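Local coordinates for uncharacterized protein (Parabacteroides merdae ATCC 43184, PDB 5BMT) that is of unknown function but has an immunoglobulin-like fold and probably carries an OB domain of the kind found in BF3042-type lipoproteins, at residues N116-V121 against T187-L192; E148-T153 against S227-F232; M191-E196 against F232-A237; P211-A216 against K220-G225. One frame throughout, in Å; residues are numbered along the deposited sequence.

In the fold
The N-terminal five-stranded sheet precedes all four contacts, which belong to the larger sheet and its helix. From strand 118-126 the chain runs on to helix 186-198, where contact 1 closes a loop by packing strand on helix. Contact 2 opens within that loop, at the hairpin 148-153, and closes beyond it on strand 221-233, so the two cross. Contact 3 starts on the helix where contact 1 ends and closes last, at the C-terminal tail, crossing contact 2. Contact 4, the turn end of hairpin 203-214/221-233, lies within the loops of both contacts 2 and 3. Contacts 1 and 3 adjoin, with Y189 packed against F232 and hydrogen-bonded to E236.

Contact 1 (N116-V121 against T187-L192); sequences NYKRIV and TLYSML. With SO4 (sulfate ion), chain D.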
loop_
_atom_site.group_PDB
_atom_site.type_symbol
_atom_site.label_atom_id
_atom_site.label_comp_id
_atom_site.label_asym_id
_atom_site.label_seq_id
_atom_site.Cartn_x
_atom_site.Cartn_y
_atom_site.Cartn_z
ATOM N N ASN A 116 6.781 0.981 -14.059
ATOM C CA ASN A 116 6.245 2.304 -14.372
ATOM C C ASN A 116 5.504 2.998 -13.238
ATOM O O ASN A 116 5.104 4.155 -13.412
ATOM C CB ASN A 116 5.263 2.181 -15.544
ATOM C CG ASN A 116 5.948 1.673 -16.790
ATOM O OD1 ASN A 116 6.842 2.341 -17.320
ATOM N ND2 ASN A 116 5.609 0.434 -17.203
ATOM N N TYR A 117 5.245 2.301 -12.134
ATOM C CA TYR A 117 4.429 2.859 -11.071
ATOM C C TYR A 117 5.003 2.659 -9.702
ATOM O O TYR A 117 5.818 1.751 -9.468
ATOM C CB TYR A 117 3.060 2.140 -11.066
ATOM C CG TYR A 117 2.239 2.324 -12.314
ATOM C CD1 TYR A 117 1.449 3.453 -12.488
ATOM C CD2 TYR A 117 2.233 1.355 -13.315
ATOM C CE1 TYR A 117 0.666 3.619 -13.632
ATOM C CE2 TYR A 117 1.488 1.525 -14.475
ATOM C CZ TYR A 117 0.693 2.651 -14.622
ATOM O OH TYR A 117 -0.060 2.836 -15.762
ATOM N N LYS A 118 4.535 3.509 -8.771
ATOM C CA LYS A 118 4.791 3.331 -7.330
ATOM C C LYS A 118 3.465 3.444 -6.618
ATOM O O LYS A 118 2.682 4.361 -6.930
ATOM C CB LYS A 118 5.800 4.353 -6.771
ATOM C CG LYS A 118 7.159 4.256 -7.482
ATOM C CD LYS A 118 8.188 5.176 -6.863
ATOM C CE LYS A 118 9.486 5.150 -7.667
ATOM N NZ LYS A 118 9.378 5.938 -8.930
ATOM N N ARG A 119 3.196 2.530 -5.677
ATOM C CA ARG A 119 1.969 2.607 -4.877
ATOM C C ARG A 119 2.258 2.290 -3.455
ATOM O O ARG A 119 2.999 1.343 -3.174
ATOM C CB ARG A 119 0.866 1.637 -5.356
ATOM C CG ARG A 119 0.019 2.143 -6.536
ATOM C CD ARG A 119 0.621 1.732 -7.860
ATOM N NE ARG A 119 -0.255 2.203 -8.942
ATOM C CZ ARG A 119 -0.320 3.452 -9.397
ATOM N NH1 ARG A 119 0.494 4.392 -8.910
ATOM N NH2 ARG A 119 -1.192 3.773 -10.353
ATOM N N ILE A 120 1.631 3.034 -2.537
ATOM C CA ILE A 120 1.672 2.629 -1.138
ATOM C C ILE A 120 0.502 1.668 -0.938
ATOM O O ILE A 120 -0.643 2.017 -1.258
ATOM C CB ILE A 120 1.543 3.830 -0.183
ATOM C CG1 ILE A 120 2.648 4.838 -0.435
ATOM C CG2 ILE A 120 1.561 3.352 1.286
ATOM C CD1 ILE A 120 2.329 6.222 0.212
ATOM N N VAL A 121 0.764 0.468 -0.469
ATOM C CA VAL A 121 -0.326 -0.417 -0.065
ATOM C C VAL A 121 -0.482 -0.188 1.423
ATOM O O VAL A 121 0.518 -0.276 2.162
ATOM C CB VAL A 121 -0.070 -1.912 -0.384
ATOM C CG1 VAL A 121 -1.102 -2.832 0.288
ATOM C CG2 VAL A 121 -0.061 -2.137 -1.893
ATOM N N THR A 187 4.461 10.783 -6.637
ATOM C CA THR A 187 4.917 12.132 -6.279
ATOM C C THR A 187 5.496 12.148 -4.870
ATOM O O THR A 187 6.429 12.922 -4.617
ATOM C CB THR A 187 3.822 13.166 -6.469
ATOM O OG1 THR A 187 2.738 12.831 -5.607
ATOM C CG2 THR A 187 3.348 13.231 -7.944
ATOM N N LEU A 188 4.996 11.271 -3.964
ATOM C CA LEU A 188 5.586 11.193 -2.631
ATOM C C LEU A 188 7.027 10.745 -2.738
ATOM O O LEU A 188 7.912 11.327 -2.109
ATOM C CB LEU A 188 4.801 10.212 -1.752
ATOM C CG LEU A 188 5.328 10.104 -0.323
ATOM C CD1 LEU A 188 5.041 11.351 0.463
ATOM C CD2 LEU A 188 4.775 8.923 0.390
ATOM N N TYR A 189 7.274 9.712 -3.561
ATOM C CA TYR A 189 8.643 9.235 -3.715
ATOM C C TYR A 189 9.563 10.333 -4.226
ATOM O O TYR A 189 10.639 10.520 -3.649
ATOM C CB TYR A 189 8.649 8.055 -4.719
ATOM C CG TYR A 189 10.050 7.544 -5.003
ATOM C CD1 TYR A 189 10.618 6.542 -4.213
ATOM C CD2 TYR A 189 10.803 8.064 -6.051
ATOM C CE1 TYR A 189 11.911 6.078 -4.457
ATOM C CE2 TYR A 189 12.089 7.589 -6.319
ATOM C CZ TYR A 189 12.629 6.587 -5.525
ATOM O OH TYR A 189 13.915 6.154 -5.768
ATOM N N SER A 190 9.167 11.040 -5.302
ATOM C CA SER A 190 10.013 12.079 -5.883
ATOM C C SER A 190 10.284 13.180 -4.877
ATOM O O SER A 190 11.433 13.640 -4.779
ATOM C CB SER A 190 9.375 12.661 -7.139
ATOM O OG SER A 190 9.221 11.637 -8.107
HETATM N N MSE A 191 9.254 13.582 -4.096
HETATM C CA MSE A 191 9.440 14.652 -3.139
HETATM C C MSE A 191 10.362 14.221 -2.001
HETATM O O MSE A 191 11.290 14.979 -1.676
HETATM C CB MSE A 191 8.094 15.124 -2.598
HETATM C CG MSE A 191 8.216 16.325 -1.670
HETATM SE SE MSE A 191 6.496 16.809 -0.954
HETATM C CE MSE A 191 6.243 15.315 0.118
ATOM N N LEU A 192 10.105 13.063 -1.383
ATOM C CA LEU A 192 10.945 12.629 -0.256
ATOM C C LEU A 192 12.338 12.229 -0.713
ATOM O O LEU A 192 13.288 12.442 0.046
ATOM C CB LEU A 192 10.286 11.526 0.569
ATOM C CG LEU A 192 8.913 11.931 1.163
ATOM C CD1 LEU A 192 8.327 10.806 2.011
ATOM C CD2 LEU A 192 9.030 13.191 2.011
HETATM S S SO4 D . 12.056 10.331 -9.602
HETATM O O1 SO4 D . 10.741 9.700 -9.529
HETATM O O2 SO4 D . 13.092 9.297 -9.590
HETATM O O3 SO4 D . 12.147 11.108 -10.840
HETATM O O4 SO4 D . 12.247 11.222 -8.458
#
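K118 lays the carbon end of its side chain over one face of the Y189 ring, and this is the close-packed part of the contact. K118 CE stands 3.6 Å from the Y189 ring centroid and only 13° off the normal, a CH-pi contact over the middle of the ring, while K118 CD rests 3.5 Å from Y189 CG. The chain runs straight from the strand until its last torsion (chi4 76°), where it turns and keeps NZ near the same face. K118 NZ is thus an off-centre cation-pi partner, 4.3 Å from the Y189 centroid. Deeper in, I120 CD1 meets L188 CD2 at 3.6 Å, the two side chains crossing at about a right angle, and L159 of strand 153-167 touches both. In this immunoglobulin-like fold helix 186-198 is thereby packed on strand 118-126, which pairs with strands 106-113 and 173-184. The other margin is looser. There a sulfate, probably from the crystallisation liquor, sits at the edge of the Y189 ring, with O2 in its plane and 3.8 Å from CE2. S190 OG lies 2.8 Å from sulfate O1, but its proton may instead serve G186 O.

Contact 2 (E148-T153 against S227-F232); sequences ETVDGT and SKISQF
V150 comes first along the hairpin, and it meets the end of the I229 side chain. The two slide past each other in opposite directions, with V150 CG1 4.0 Å from I229 CD1; I229 CD1 also lies 3.5 Å from V150 O. The chain then reverses through D151 and G152, both with positive phi (44° and 84°), in a type I' beta turn. Two backbone bonds close it, V150 N to T153 O and T153 N to V150 O, each 2.9 Å long. At T153 the hairpin faces I229 again, now tip to tip: T153 CB is 3.7 Å from I229 CD1, and OG1 is 3.8 Å from the same carbon. With CG2 of T153 opposite the backbone N across its CA-CB bond (OG1 at chi1 -59°), that methyl lies 4.0 Å from Q231 NE2, whose amide is hydrogen-bonded to S205 OG. The contact spans a surface of the sheet between strands that are not neighbours: 148-150 pairs with 153-167, which pairs with 203-214, which pairs in turn with 221-233. V150 also touches R207 of strand 203-214, and both V150 and I229 pack on V156 of strand 153-167.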
loop_
_atom_site.group_PDB
_atom_site.type_symbol
_atom_site.label_atom_id
_atom_site.label_comp_id
_atom_site.label_asym_id
_atom_site.label_seq_id
_atom_site.Cartn_x
_atom_site.Cartn_y
_atom_site.Cartn_z
ATOM N N GLU A 148 11.025 13.724 12.018
ATOM C CA GLU A 148 11.476 13.711 13.412
ATOM C C GLU A 148 11.955 12.334 13.840
ATOM O O GLU A 148 11.664 11.339 13.184
ATOM C CB GLU A 148 10.322 14.192 14.330
ATOM C CG GLU A 148 9.122 13.264 14.387
ATOM C CD GLU A 148 7.900 13.786 15.120
ATOM O OE1 GLU A 148 8.051 14.328 16.238
ATOM O OE2 GLU A 148 6.777 13.582 14.601
ATOM N N THR A 149 12.657 12.272 14.982
ATOM C CA THR A 149 13.124 10.995 15.509
ATOM C C THR A 149 11.946 10.277 16.174
ATOM O O THR A 149 11.227 10.874 16.975
ATOM C CB THR A 149 14.313 11.202 16.468
ATOM O OG1 THR A 149 15.351 11.886 15.758
ATOM C CG2 THR A 149 14.856 9.871 17.011
ATOM N N VAL A 150 11.743 9.001 15.802
ATOM C CA VAL A 150 10.674 8.131 16.315
ATOM C C VAL A 150 11.302 6.797 16.720
ATOM O O VAL A 150 11.898 6.123 15.883
ATOM C CB VAL A 150 9.549 7.914 15.251
ATOM C CG1 VAL A 150 8.482 6.952 15.772
ATOM C CG2 VAL A 150 8.915 9.233 14.810
ATOM N N ASP A 151 11.178 6.424 18.011
ATOM C CA ASP A 151 11.690 5.170 18.584
ATOM C C ASP A 151 13.133 4.808 18.136
ATOM O O ASP A 151 13.403 3.666 17.763
ATOM C CB ASP A 151 10.724 4.009 18.250
ATOM C CG ASP A 151 9.382 4.073 18.961
ATOM O OD1 ASP A 151 9.319 4.668 20.065
ATOM O OD2 ASP A 151 8.403 3.496 18.434
ATOM N N GLY A 152 14.038 5.779 18.184
ATOM C CA GLY A 152 15.429 5.561 17.796
ATOM C C GLY A 152 15.746 5.669 16.317
ATOM O O GLY A 152 16.918 5.583 15.939
ATOM N N THR A 153 14.721 5.843 15.458
ATOM C CA THR A 153 14.926 6.014 14.016
ATOM C C THR A 153 14.870 7.497 13.718
ATOM O O THR A 153 13.913 8.164 14.095
ATOM C CB THR A 153 13.904 5.216 13.178
ATOM O OG1 THR A 153 14.016 3.834 13.503
ATOM C CG2 THR A 153 14.110 5.399 11.670
ATOM N N SER A 227 1.320 3.585 12.874
ATOM C CA SER A 227 1.859 2.332 12.350
ATOM C C SER A 227 3.312 2.180 12.763
ATOM O O SER A 227 3.942 3.132 13.226
ATOM C CB SER A 227 1.806 2.365 10.815
ATOM O OG SER A 227 2.808 3.210 10.248
ATOM N N LYS A 228 3.866 0.998 12.509
ATOM C CA LYS A 228 5.296 0.812 12.604
ATOM C C LYS A 228 5.957 1.665 11.524
ATOM O O LYS A 228 5.293 2.091 10.558
ATOM C CB LYS A 228 5.663 -0.662 12.355
ATOM C CG LYS A 228 5.185 -1.609 13.419
ATOM C CD LYS A 228 5.913 -2.952 13.313
ATOM C CE LYS A 228 5.458 -3.846 12.175
ATOM N NZ LYS A 228 6.466 -4.897 11.874
ATOM N N ILE A 229 7.259 1.899 11.658
ATOM C CA ILE A 229 7.983 2.629 10.642
ATOM C C ILE A 229 8.179 1.738 9.401
ATOM O O ILE A 229 8.493 0.541 9.500
ATOM C CB ILE A 229 9.326 3.127 11.223
ATOM C CG1 ILE A 229 9.064 4.185 12.330
ATOM C CG2 ILE A 229 10.285 3.660 10.114
ATOM C CD1 ILE A 229 10.262 4.394 13.292
ATOM N N SER A 230 7.956 2.333 8.230
ATOM C CA SER A 230 8.159 1.681 6.939
ATOM C C SER A 230 9.282 2.399 6.225
ATOM O O SER A 230 9.460 3.602 6.428
ATOM C CB SER A 230 6.881 1.736 6.110
ATOM O OG SER A 230 5.740 1.323 6.837
ATOM N N GLN A 231 10.086 1.680 5.456
ATOM C CA GLN A 231 11.227 2.334 4.803
ATOM C C GLN A 231 11.354 1.905 3.379
ATOM O O GLN A 231 10.962 0.785 3.015
ATOM C CB GLN A 231 12.535 1.965 5.532
ATOM C CG GLN A 231 12.568 2.495 6.960
ATOM C CD GLN A 231 13.820 2.103 7.706
ATOM O OE1 GLN A 231 14.306 0.970 7.611
ATOM N NE2 GLN A 231 14.324 3.033 8.492
ATOM N N PHE A 232 11.939 2.780 2.569
ATOM C CA PHE A 232 12.234 2.427 1.185
ATOM C C PHE A 232 13.526 3.082 0.755
ATOM O O PHE A 232 13.922 4.129 1.273
ATOM C CB PHE A 232 11.090 2.742 0.208
ATOM C CG PHE A 232 10.619 4.179 0.187
ATOM C CD1 PHE A 232 11.208 5.105 -0.664
ATOM C CD2 PHE A 232 9.547 4.588 0.976
ATOM C CE1 PHE A 232 10.750 6.415 -0.712
ATOM C CE2 PHE A 232 9.091 5.902 0.923
ATOM C CZ PHE A 232 9.683 6.801 0.064
#

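Contact 3 (M191-E196 against F232-A237); sequences MLKGKE and FSIEEA. With SO4 (sulfate ion), chain D.
The carboxylate of E236 receives K193 NZ from above its plane, the ammonium lying 51° out of it and 2.8 Å from OE2 in a salt bridge. OE2 is held a second time by the hydroxyl of Y189, so one oxygen takes two partners. A sulfate, probably from the crystallisation liquor, also lies close, its O2 being 3.6 Å from E236 OE2; the bond from K193 NZ to sulfate O2, at 3.3 Å, is weak. The lysine charge therefore probably eases the approach of the two anions to each other. The other carboxylate, that of E196, bends away at chi2 (-49°) and leaves the contact, pairing with R155 NE through OE1 and with Y157 OH through OE2. What remains at E196 is its CB, 3.8 Å from I234 CD1.

I234 packs against the helix from the tail. I234 CG2 lies 3.8 Å from K193 CB, and I234 CD1 reaches K193 O at the same 3.8 Å, while the extended lysine chain crosses over it toward E236. Just before, S233 OG accepts from E235 N, forming an ST turn as strand 221-233 gives way to the tail.

Beneath the helix, V204 of strand 203-214 touches L192, E196, F232 and I234 alike. Helix 186-198 thus lies over the open end of hairpin 203-214/221-233, with the C-terminal tail running along its flank.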
loop_
_atom_site.group_PDB
_atom_site.type_symbol
_atom_site.label_atom_id
_atom_site.label_comp_id
_atom_site.label_asym_id
_atom_site.label_seq_id
_atom_site.Cartn_x
_atom_site.Cartn_y
_atom_site.Cartn_z
HETATM N N MSE A 191 9.254 13.582 -4.096
HETATM C CA MSE A 191 9.440 14.652 -3.139
HETATM C C MSE A 191 10.362 14.221 -2.001
HETATM O O MSE A 191 11.290 14.979 -1.676
HETATM C CB MSE A 191 8.094 15.124 -2.598
HETATM C CG MSE A 191 8.216 16.325 -1.670
HETATM SE SE MSE A 191 6.496 16.809 -0.954
HETATM C CE MSE A 191 6.243 15.315 0.118
ATOM N N LEU A 192 10.105 13.063 -1.383
ATOM C CA LEU A 192 10.945 12.629 -0.256
ATOM C C LEU A 192 12.338 12.229 -0.713
ATOM O O LEU A 192 13.288 12.442 0.046
ATOM C CB LEU A 192 10.286 11.526 0.569
ATOM C CG LEU A 192 8.913 11.931 1.163
ATOM C CD1 LEU A 192 8.327 10.806 2.011
ATOM C CD2 LEU A 192 9.030 13.191 2.011
ATOM N N LYS A 193 12.500 11.710 -1.942
ATOM C CA LYS A 193 13.838 11.417 -2.452
ATOM C C LYS A 193 14.652 12.712 -2.542
ATOM O O LYS A 193 15.832 12.720 -2.183
ATOM C CB LYS A 193 13.777 10.727 -3.818
ATOM C CG LYS A 193 15.129 10.607 -4.525
ATOM C CD LYS A 193 14.974 9.888 -5.844
ATOM C CE LYS A 193 16.252 9.917 -6.649
ATOM N NZ LYS A 193 16.008 9.543 -8.071
ATOM N N GLY A 194 14.021 13.785 -3.028
ATOM C CA GLY A 194 14.685 15.073 -3.169
ATOM C C GLY A 194 15.126 15.615 -1.825
ATOM O O GLY A 194 16.290 16.004 -1.674
ATOM N N LYS A 195 14.227 15.574 -0.811
ATOM C CA LYS A 195 14.533 16.073 0.539
ATOM C C LYS A 195 15.592 15.209 1.248
ATOM O O LYS A 195 16.528 15.742 1.838
ATOM C CB LYS A 195 13.258 16.106 1.413
ATOM C CG LYS A 195 12.204 17.113 0.961
ATOM C CD LYS A 195 10.947 17.015 1.818
ATOM C CE LYS A 195 9.840 17.943 1.358
ATOM N NZ LYS A 195 10.017 19.330 1.851
ATOM N N GLU A 196 15.436 13.877 1.196
ATOM C CA GLU A 196 16.349 13.008 1.925
ATOM C C GLU A 196 17.713 12.867 1.240
ATOM O O GLU A 196 18.720 12.803 1.967
ATOM C CB GLU A 196 15.708 11.648 2.215
ATOM C CG GLU A 196 14.593 11.771 3.258
ATOM C CD GLU A 196 15.016 12.564 4.484
ATOM O OE1 GLU A 196 15.946 12.105 5.186
ATOM O OE2 GLU A 196 14.538 13.712 4.655
ATOM N N PHE A 232 11.939 2.780 2.569
ATOM C CA PHE A 232 12.234 2.427 1.185
ATOM C C PHE A 232 13.526 3.082 0.755
ATOM O O PHE A 232 13.922 4.129 1.273
ATOM C CB PHE A 232 11.090 2.742 0.208
ATOM C CG PHE A 232 10.619 4.179 0.187
ATOM C CD1 PHE A 232 11.208 5.105 -0.664
ATOM C CD2 PHE A 232 9.547 4.588 0.976
ATOM C CE1 PHE A 232 10.750 6.415 -0.712
ATOM C CE2 PHE A 232 9.091 5.902 0.923
ATOM C CZ PHE A 232 9.683 6.801 0.064
ATOM N N SER A 233 14.200 2.447 -0.198
ATOM C CA SER A 233 15.450 2.979 -0.709
ATOM C C SER A 233 15.176 4.077 -1.733
ATOM O O SER A 233 14.227 3.965 -2.518
ATOM C CB SER A 233 16.260 1.853 -1.363
ATOM O OG SER A 233 17.440 2.364 -1.968
ATOM N N ILE A 234 16.052 5.096 -1.764
ATOM C CA ILE A 234 15.974 6.169 -2.772
ATOM C C ILE A 234 17.234 6.144 -3.666
ATOM O O ILE A 234 17.496 7.094 -4.404
ATOM C CB ILE A 234 15.673 7.558 -2.180
ATOM C CG1 ILE A 234 16.655 7.912 -1.031
ATOM C CG2 ILE A 234 14.204 7.604 -1.704
ATOM C CD1 ILE A 234 16.676 9.363 -0.619
ATOM N N GLU A 235 17.983 5.025 -3.612
ATOM C CA GLU A 235 19.131 4.796 -4.501
ATOM C C GLU A 235 18.591 4.184 -5.788
ATOM O O GLU A 235 17.642 3.390 -5.753
ATOM C CB GLU A 235 20.172 3.874 -3.851
ATOM C CG GLU A 235 20.815 4.420 -2.596
ATOM C CD GLU A 235 21.945 3.548 -2.087
ATOM O OE1 GLU A 235 21.655 2.520 -1.434
ATOM O OE2 GLU A 235 23.120 3.880 -2.361
ATOM N N GLU A 236 19.134 4.588 -6.916
ATOM C CA GLU A 236 18.719 4.043 -8.204
ATOM C C GLU A 236 19.966 3.622 -8.968
ATOM O O GLU A 236 21.067 3.993 -8.555
ATOM C CB GLU A 236 17.828 5.029 -8.972
ATOM C CG GLU A 236 16.372 4.884 -8.546
ATOM C CD GLU A 236 15.444 6.030 -8.892
ATOM O OE1 GLU A 236 14.917 6.041 -10.028
ATOM O OE2 GLU A 236 15.193 6.881 -8.008
ATOM N N ALA A 237 19.804 2.785 -10.015
ATOM C CA ALA A 237 20.902 2.228 -10.827
ATOM C C ALA A 237 21.829 3.300 -11.418
ATOM O O ALA A 237 21.379 4.372 -11.808
ATOM C CB ALA A 237 20.337 1.371 -11.948
HETATM S S SO4 D . 12.056 10.331 -9.602
HETATM O O1 SO4 D . 10.741 9.700 -9.529
HETATM O O2 SO4 D . 13.092 9.297 -9.590
HETATM O O3 SO4 D . 12.147 11.108 -10.840
HETATM O O4 SO4 D . 12.247 11.222 -8.458
#

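Contact 4 (P211-A216 against K220-G225); sequences PLTFNA and KIATWG
T213 and T223 cross with their hydroxyls together, OG1 to OG1 at 2.7 Å, a hydrogen bond that either may donate. Both put OG1 between the backbone N and the carbonyl carbon (chi1 66° and 68°), which turns the two oxygens toward each other, each methyl lying beside the partner's OG1. On the ribbon's other surface, I221 CD1 is wedged between two rings, 3.5 Å from F214 CE1 and 3.7 Å from P211 CB. I221 CG2 covers one face of the W224 indole, near its rim, and P211 CG meets W224 CZ3 obliquely at 3.8 Å. These side chains belong to the antiparallel beta hairpin 203-214/221-233, which carries two classic beta bulges. In one, L212 N and T213 N both donate to T223 O from the same face of its plane; in the other, A222 N donates to T213 O at 2.8 Å, and T223 N adds a weak bond. Toward the loop, K220 O sits in the plane of the F214 ring at its edge, and accepts from N215 N at 3.0 Å. N215 OD1 takes K220 N, which arrives 55° out of its carbonyl plane, and T219 N besides. R162 of strand 153-167 touches P211, I221 and W224.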
loop_
_atom_site.group_PDB
_atom_site.type_symbol
_atom_site.label_atom_id
_atom_site.label_comp_id
_atom_site.label_asym_id
_atom_site.label_seq_id
_atom_site.Cartn_x
_atom_site.Cartn_y
_atom_site.Cartn_z
ATOM N N PRO A 211 -6.866 7.914 13.349
ATOM C CA PRO A 211 -7.658 8.222 14.562
ATOM C C PRO A 211 -7.904 6.965 15.399
ATOM O O PRO A 211 -8.399 5.956 14.900
ATOM C CB PRO A 211 -8.981 8.770 14.001
ATOM C CG PRO A 211 -8.681 9.184 12.608
ATOM C CD PRO A 211 -7.632 8.183 12.119
ATOM N N LEU A 212 -7.633 7.078 16.705
ATOM C CA LEU A 212 -7.791 5.968 17.641
ATOM C C LEU A 212 -9.031 6.166 18.514
ATOM O O LEU A 212 -9.731 5.194 18.822
ATOM C CB LEU A 212 -6.533 5.910 18.507
ATOM C CG LEU A 212 -6.304 4.691 19.343
ATOM C CD1 LEU A 212 -6.150 3.393 18.435
ATOM C CD2 LEU A 212 -5.004 4.869 20.146
ATOM N N THR A 213 -9.276 7.403 18.973
ATOM C CA THR A 213 -10.481 7.675 19.767
ATOM C C THR A 213 -11.071 9.012 19.378
ATOM O O THR A 213 -10.342 9.895 18.917
ATOM C CB THR A 213 -10.222 7.688 21.300
ATOM O OG1 THR A 213 -9.380 8.792 21.652
ATOM C CG2 THR A 213 -9.675 6.363 21.843
ATOM N N PHE A 214 -12.369 9.174 19.591
ATOM C CA PHE A 214 -13.031 10.470 19.432
ATOM C C PHE A 214 -13.133 11.164 20.792
ATOM O O PHE A 214 -12.985 10.517 21.850
ATOM C CB PHE A 214 -14.469 10.299 18.900
ATOM C CG PHE A 214 -14.632 9.833 17.479
ATOM C CD1 PHE A 214 -14.151 10.598 16.420
ATOM C CD2 PHE A 214 -15.357 8.686 17.190
ATOM C CE1 PHE A 214 -14.333 10.181 15.097
ATOM C CE2 PHE A 214 -15.597 8.308 15.872
ATOM C CZ PHE A 214 -15.055 9.035 14.835
ATOM N N ASN A 215 -13.473 12.456 20.770
ATOM C CA ASN A 215 -13.818 13.156 22.009
ATOM C C ASN A 215 -15.240 12.656 22.432
ATOM O O ASN A 215 -15.837 11.825 21.741
ATOM C CB ASN A 215 -13.740 14.669 21.820
ATOM C CG ASN A 215 -14.708 15.244 20.810
ATOM O OD1 ASN A 215 -15.390 14.524 20.071
ATOM N ND2 ASN A 215 -14.787 16.568 20.760
ATOM N N ALA A 216 -15.778 13.146 23.553
ATOM C CA ALA A 216 -17.051 12.675 24.112
ATOM C C ALA A 216 -18.239 12.691 23.139
ATOM O O ALA A 216 -19.040 11.753 23.174
ATOM C CB ALA A 216 -17.407 13.490 25.347
ATOM N N LYS A 220 -14.552 15.559 17.292
ATOM C CA LYS A 220 -13.114 15.706 17.074
ATOM C C LYS A 220 -12.393 14.410 17.346
ATOM O O LYS A 220 -12.889 13.565 18.098
ATOM C CB LYS A 220 -12.517 16.767 18.018
ATOM C CG LYS A 220 -13.034 18.187 17.863
ATOM C CD LYS A 220 -12.287 19.089 18.843
ATOM C CE LYS A 220 -12.684 20.540 18.743
ATOM N NZ LYS A 220 -11.741 21.415 19.492
ATOM N N ILE A 221 -11.197 14.261 16.754
ATOM C CA ILE A 221 -10.327 13.140 17.070
ATOM C C ILE A 221 -9.609 13.492 18.362
ATOM O O ILE A 221 -8.969 14.552 18.431
ATOM C CB ILE A 221 -9.321 12.853 15.928
ATOM C CG1 ILE A 221 -10.026 12.679 14.562
ATOM C CG2 ILE A 221 -8.419 11.655 16.290
ATOM C CD1 ILE A 221 -11.190 11.696 14.503
ATOM N N ALA A 222 -9.691 12.616 19.382
ATOM C CA ALA A 222 -9.033 12.868 20.665
ATOM C C ALA A 222 -7.617 12.287 20.704
ATOM O O ALA A 222 -6.710 12.929 21.247
ATOM C CB ALA A 222 -9.865 12.286 21.800
ATOM N N THR A 223 -7.435 11.033 20.241
ATOM C CA THR A 223 -6.113 10.419 20.249
ATOM C C THR A 223 -5.838 9.743 18.912
ATOM O O THR A 223 -6.773 9.366 18.190
ATOM C CB THR A 223 -5.907 9.412 21.399
ATOM O OG1 THR A 223 -6.741 8.267 21.172
ATOM C CG2 THR A 223 -6.161 10.015 22.786
ATOM N N TRP A 224 -4.565 9.552 18.630
ATOM C CA TRP A 224 -4.104 8.955 17.373
ATOM C C TRP A 224 -3.244 7.748 17.628
ATOM O O TRP A 224 -2.513 7.692 18.636
ATOM C CB TRP A 224 -3.258 9.993 16.607
ATOM C CG TRP A 224 -3.983 11.273 16.307
ATOM C CD1 TRP A 224 -4.165 12.335 17.150
ATOM C CD2 TRP A 224 -4.701 11.575 15.112
ATOM N NE1 TRP A 224 -4.887 13.320 16.514
ATOM C CE2 TRP A 224 -5.221 12.881 15.255
ATOM C CE3 TRP A 224 -4.893 10.891 13.893
ATOM C CZ2 TRP A 224 -5.966 13.496 14.247
ATOM C CZ3 TRP A 224 -5.636 11.507 12.896
ATOM C CH2 TRP A 224 -6.159 12.792 13.079
ATOM N N GLY A 225 -3.317 6.813 16.694
ATOM C CA GLY A 225 -2.458 5.636 16.674
ATOM C C GLY A 225 -1.446 5.817 15.562
ATOM O O GLY A 225 -1.642 6.644 14.657
#